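Local coordinates for envelope protein (White spot syndrome virus, PDB 7DDA), which is an envelope protein of the virion and, through sulfate-binding sites in its C-terminal domain, the part held here, probably binds heparin, at residues A126-N136 with K147-P156. Residues are numbered along the deposited sequence; the frame is centred on the assembly and turned at random.
With SO4 (sulfate ion), chain B.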
# COMPACT_ATOMS: atom_id res chain seq x y z
N ALA A 126 17.45 4.74 -8.61
CA ALA A 126 16.68 5.72 -9.36
C ALA A 126 15.64 6.38 -8.47
O ALA A 126 15.13 5.78 -7.52
CB ALA A 126 16.01 5.07 -10.57
N ASN A 127 15.33 7.63 -8.77
CA ASN A 127 14.23 8.29 -8.10
C ASN A 127 12.93 7.57 -8.43
O ASN A 127 12.67 7.26 -9.59
CB ASN A 127 14.19 9.75 -8.55
CG ASN A 127 13.06 10.53 -7.93
OD1 ASN A 127 12.31 10.04 -7.10
ND2 ASN A 127 12.95 11.79 -8.34
N THR A 128 12.13 7.26 -7.41
CA THR A 128 10.85 6.59 -7.63
C THR A 128 9.67 7.37 -7.08
O THR A 128 8.57 6.82 -6.99
CB THR A 128 10.84 5.16 -7.06
OG1 THR A 128 11.21 5.18 -5.68
CG2 THR A 128 11.78 4.24 -7.83
N ASN A 129 9.86 8.63 -6.72
CA ASN A 129 8.74 9.52 -6.45
C ASN A 129 7.75 9.52 -7.62
O ASN A 129 8.14 9.49 -8.79
CB ASN A 129 9.24 10.93 -6.20
CG ASN A 129 9.91 11.08 -4.85
OD1 ASN A 129 9.78 10.23 -3.98
ND2 ASN A 129 10.61 12.19 -4.66
N ILE A 130 6.47 9.56 -7.29
CA ILE A 130 5.39 9.65 -8.27
C ILE A 130 4.60 10.91 -7.99
O ILE A 130 4.13 11.11 -6.87
CB ILE A 130 4.48 8.42 -8.21
CG1 ILE A 130 5.30 7.16 -8.45
CG2 ILE A 130 3.34 8.57 -9.21
CD1 ILE A 130 4.53 5.92 -8.32
N GLY A 131 4.44 11.75 -9.00
CA GLY A 131 3.58 12.92 -8.89
C GLY A 131 2.18 12.57 -9.35
O GLY A 131 1.99 11.96 -10.41
N VAL A 132 1.19 12.96 -8.55
CA VAL A 132 -0.22 12.76 -8.90
C VAL A 132 -0.68 13.91 -9.77
O VAL A 132 -0.40 15.08 -9.48
CB VAL A 132 -1.08 12.65 -7.63
CG1 VAL A 132 -2.54 12.32 -7.99
CG2 VAL A 132 -0.52 11.59 -6.70
N ALA A 133 -1.38 13.59 -10.86
CA ALA A 133 -1.92 14.62 -11.74
C ALA A 133 -3.44 14.49 -11.75
O ALA A 133 -4.08 14.81 -10.74
CB ALA A 133 -1.34 14.49 -13.16
N GLU A 134 -4.01 14.02 -12.85
CA GLU A 134 -5.44 13.72 -12.88
C GLU A 134 -5.80 12.73 -11.78
O GLU A 134 -5.12 11.71 -11.58
CB GLU A 134 -5.84 13.13 -14.23
CG GLU A 134 -5.81 14.10 -15.39
CD GLU A 134 -4.46 14.17 -16.07
OE1 GLU A 134 -3.44 13.78 -15.46
OE2 GLU A 134 -4.42 14.58 -17.25
N ASN A 135 -6.89 13.02 -11.07
CA ASN A 135 -7.37 12.14 -10.01
C ASN A 135 -8.84 12.45 -9.79
O ASN A 135 -9.17 13.49 -9.23
CB ASN A 135 -6.57 12.36 -8.74
CG ASN A 135 -6.83 11.30 -7.71
OD1 ASN A 135 -7.94 10.77 -7.62
ND2 ASN A 135 -5.82 10.99 -6.91
N ASN A 136 -9.72 11.53 -10.17
CA ASN A 136 -11.15 11.72 -9.96
C ASN A 136 -11.55 11.24 -8.57
O ASN A 136 -11.60 10.04 -8.30
CB ASN A 136 -11.94 11.00 -11.05
CG ASN A 136 -13.43 11.30 -10.97
OD1 ASN A 136 -13.92 11.82 -9.98
ND2 ASN A 136 -14.15 10.99 -12.05
N LYS A 147 -10.33 9.26 -14.39
CA LYS A 147 -9.01 9.37 -14.99
C LYS A 147 -7.96 9.59 -13.91
O LYS A 147 -8.12 10.46 -13.05
CB LYS A 147 -8.96 10.50 -16.02
CG LYS A 147 -9.95 10.30 -17.16
CD LYS A 147 -9.68 11.20 -18.37
CE LYS A 147 -9.72 12.68 -18.01
NZ LYS A 147 -11.03 13.15 -17.54
N TYR A 148 -6.86 8.82 -13.98
CA TYR A 148 -5.80 8.85 -12.99
C TYR A 148 -4.45 9.00 -13.68
O TYR A 148 -4.05 8.14 -14.46
CB TYR A 148 -5.87 7.59 -12.12
CG TYR A 148 -7.24 7.57 -11.46
CD1 TYR A 148 -7.52 8.40 -10.38
CD2 TYR A 148 -8.28 6.80 -11.98
CE1 TYR A 148 -8.78 8.45 -9.82
CE2 TYR A 148 -9.55 6.84 -11.41
CZ TYR A 148 -9.79 7.67 -10.34
OH TYR A 148 -11.03 7.71 -9.76
N GLY A 149 -3.78 10.12 -13.42
CA GLY A 149 -2.55 10.46 -14.12
C GLY A 149 -1.35 10.50 -13.19
O GLY A 149 -1.43 11.00 -12.07
N PHE A 150 -0.23 9.98 -13.67
CA PHE A 150 0.97 9.87 -12.86
C PHE A 150 2.14 10.51 -13.59
O PHE A 150 2.34 10.25 -14.79
CB PHE A 150 1.23 8.42 -12.52
CG PHE A 150 0.06 7.75 -11.87
CD1 PHE A 150 -0.17 7.90 -10.50
CD2 PHE A 150 -0.86 7.03 -12.62
CE1 PHE A 150 -1.26 7.31 -9.89
CE2 PHE A 150 -1.96 6.44 -12.02
CZ PHE A 150 -2.16 6.57 -10.66
N LEU A 151 2.88 11.36 -12.90
CA LEU A 151 4.15 11.88 -13.39
C LEU A 151 5.25 11.04 -12.78
O LEU A 151 5.39 11.00 -11.56
CB LEU A 151 4.33 13.35 -13.00
CG LEU A 151 5.57 14.09 -13.51
CD1 LEU A 151 5.72 14.08 -15.04
CD2 LEU A 151 5.57 15.51 -12.96
N ILE A 152 6.01 10.34 -13.61
CA ILE A 152 7.09 9.53 -13.04
C ILE A 152 8.44 9.99 -13.60
O ILE A 152 8.50 10.52 -14.72
CB ILE A 152 6.87 8.02 -13.28
CG1 ILE A 152 7.08 7.66 -14.74
CG2 ILE A 152 5.51 7.57 -12.79
CD1 ILE A 152 7.18 6.17 -14.99
N PRO A 153 9.52 9.84 -12.84
CA PRO A 153 10.85 10.00 -13.43
C PRO A 153 11.12 8.88 -14.42
O PRO A 153 10.59 7.78 -14.27
CB PRO A 153 11.80 9.91 -12.23
CG PRO A 153 10.92 9.99 -11.01
CD PRO A 153 9.60 9.45 -11.42
N LYS A 154 11.91 9.20 -15.45
CA LYS A 154 12.42 8.17 -16.34
C LYS A 154 13.04 7.04 -15.53
O LYS A 154 13.83 7.28 -14.62
CB LYS A 154 13.46 8.76 -17.29
CG LYS A 154 14.06 7.79 -18.29
CD LYS A 154 15.26 8.45 -18.99
CE LYS A 154 16.15 9.20 -17.98
NZ LYS A 154 17.01 10.31 -18.53
N GLN A 155 12.68 5.81 -15.88
CA GLN A 155 13.14 4.64 -15.16
C GLN A 155 14.09 3.79 -16.00
O GLN A 155 14.11 3.88 -17.24
CB GLN A 155 11.94 3.79 -14.72
CG GLN A 155 10.99 4.56 -13.85
CD GLN A 155 11.59 4.84 -12.51
OE1 GLN A 155 12.32 4.02 -11.96
NE2 GLN A 155 11.33 6.04 -11.99
N PRO A 156 14.90 2.94 -15.37
CA PRO A 156 15.66 1.95 -16.13
C PRO A 156 14.71 1.02 -16.87
O PRO A 156 13.54 0.88 -16.52
CB PRO A 156 16.44 1.19 -15.05
CG PRO A 156 16.50 2.12 -13.89
CD PRO A 156 15.20 2.88 -13.92
S SO4 B . -12.00 12.17 -14.51
O1 SO4 B . -12.47 13.35 -13.78
O2 SO4 B . -12.80 11.03 -14.14
O3 SO4 B . -10.63 11.95 -14.08
O4 SO4 B . -12.04 12.41 -15.93
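Backbone pairing of Gly131 with Leu151 and of Val132 with Phe150 joins strands 131-135 and 145-153 as an antiparallel hairpin at the edge, within this chain, of a four-stranded sheet. Gly131 and Leu151 exchange two bonds, Gly131 N to Leu151 O at 2.8 Å and Leu151 N to Gly131 O at 2.7 Å. Next comes a beta bulge: Ala133 N donates to Gly149 O, whereas Gly149 N returns to Glu134 O, so two residues face one. Beyond it, Tyr148 OH donates 2.8 Å to Asn136 O, in the carbonyl plane on a lone pair. Asn135 OD1 meets the edge of the Tyr148 ring at CE1 (3.3 Å), amide and ring planes 79° apart. Here a sulfate accepts from Lys147 N through O3 (2.7 Å) and lies beside Asn136 ND2, consistent with a sulfate-binding site. Ile130 CG2, anti to its own N, reaches Phe150 CD1 at 3.8 Å. Past the strands, Gln155 NE2 bridges two carbonyls, nearly straight to Asn127 O (3.0 Å, 165°) and more bent to Pro153 O; Asn127 OD1 closes an Asx turn onto Asn129 N. Tyr148 and Phe150 pack against strands 110-120 and 160-170 of the other sheet, and Glu134 forms a salt bridge with Lys97 of adjoining strand 95-104. Along strand 131-135 and the loop before it, the Val132 backbone hydrogen-bonds to the second subunit, and Asn129 OD1 pairs with Thr128 OG1 of that subunit.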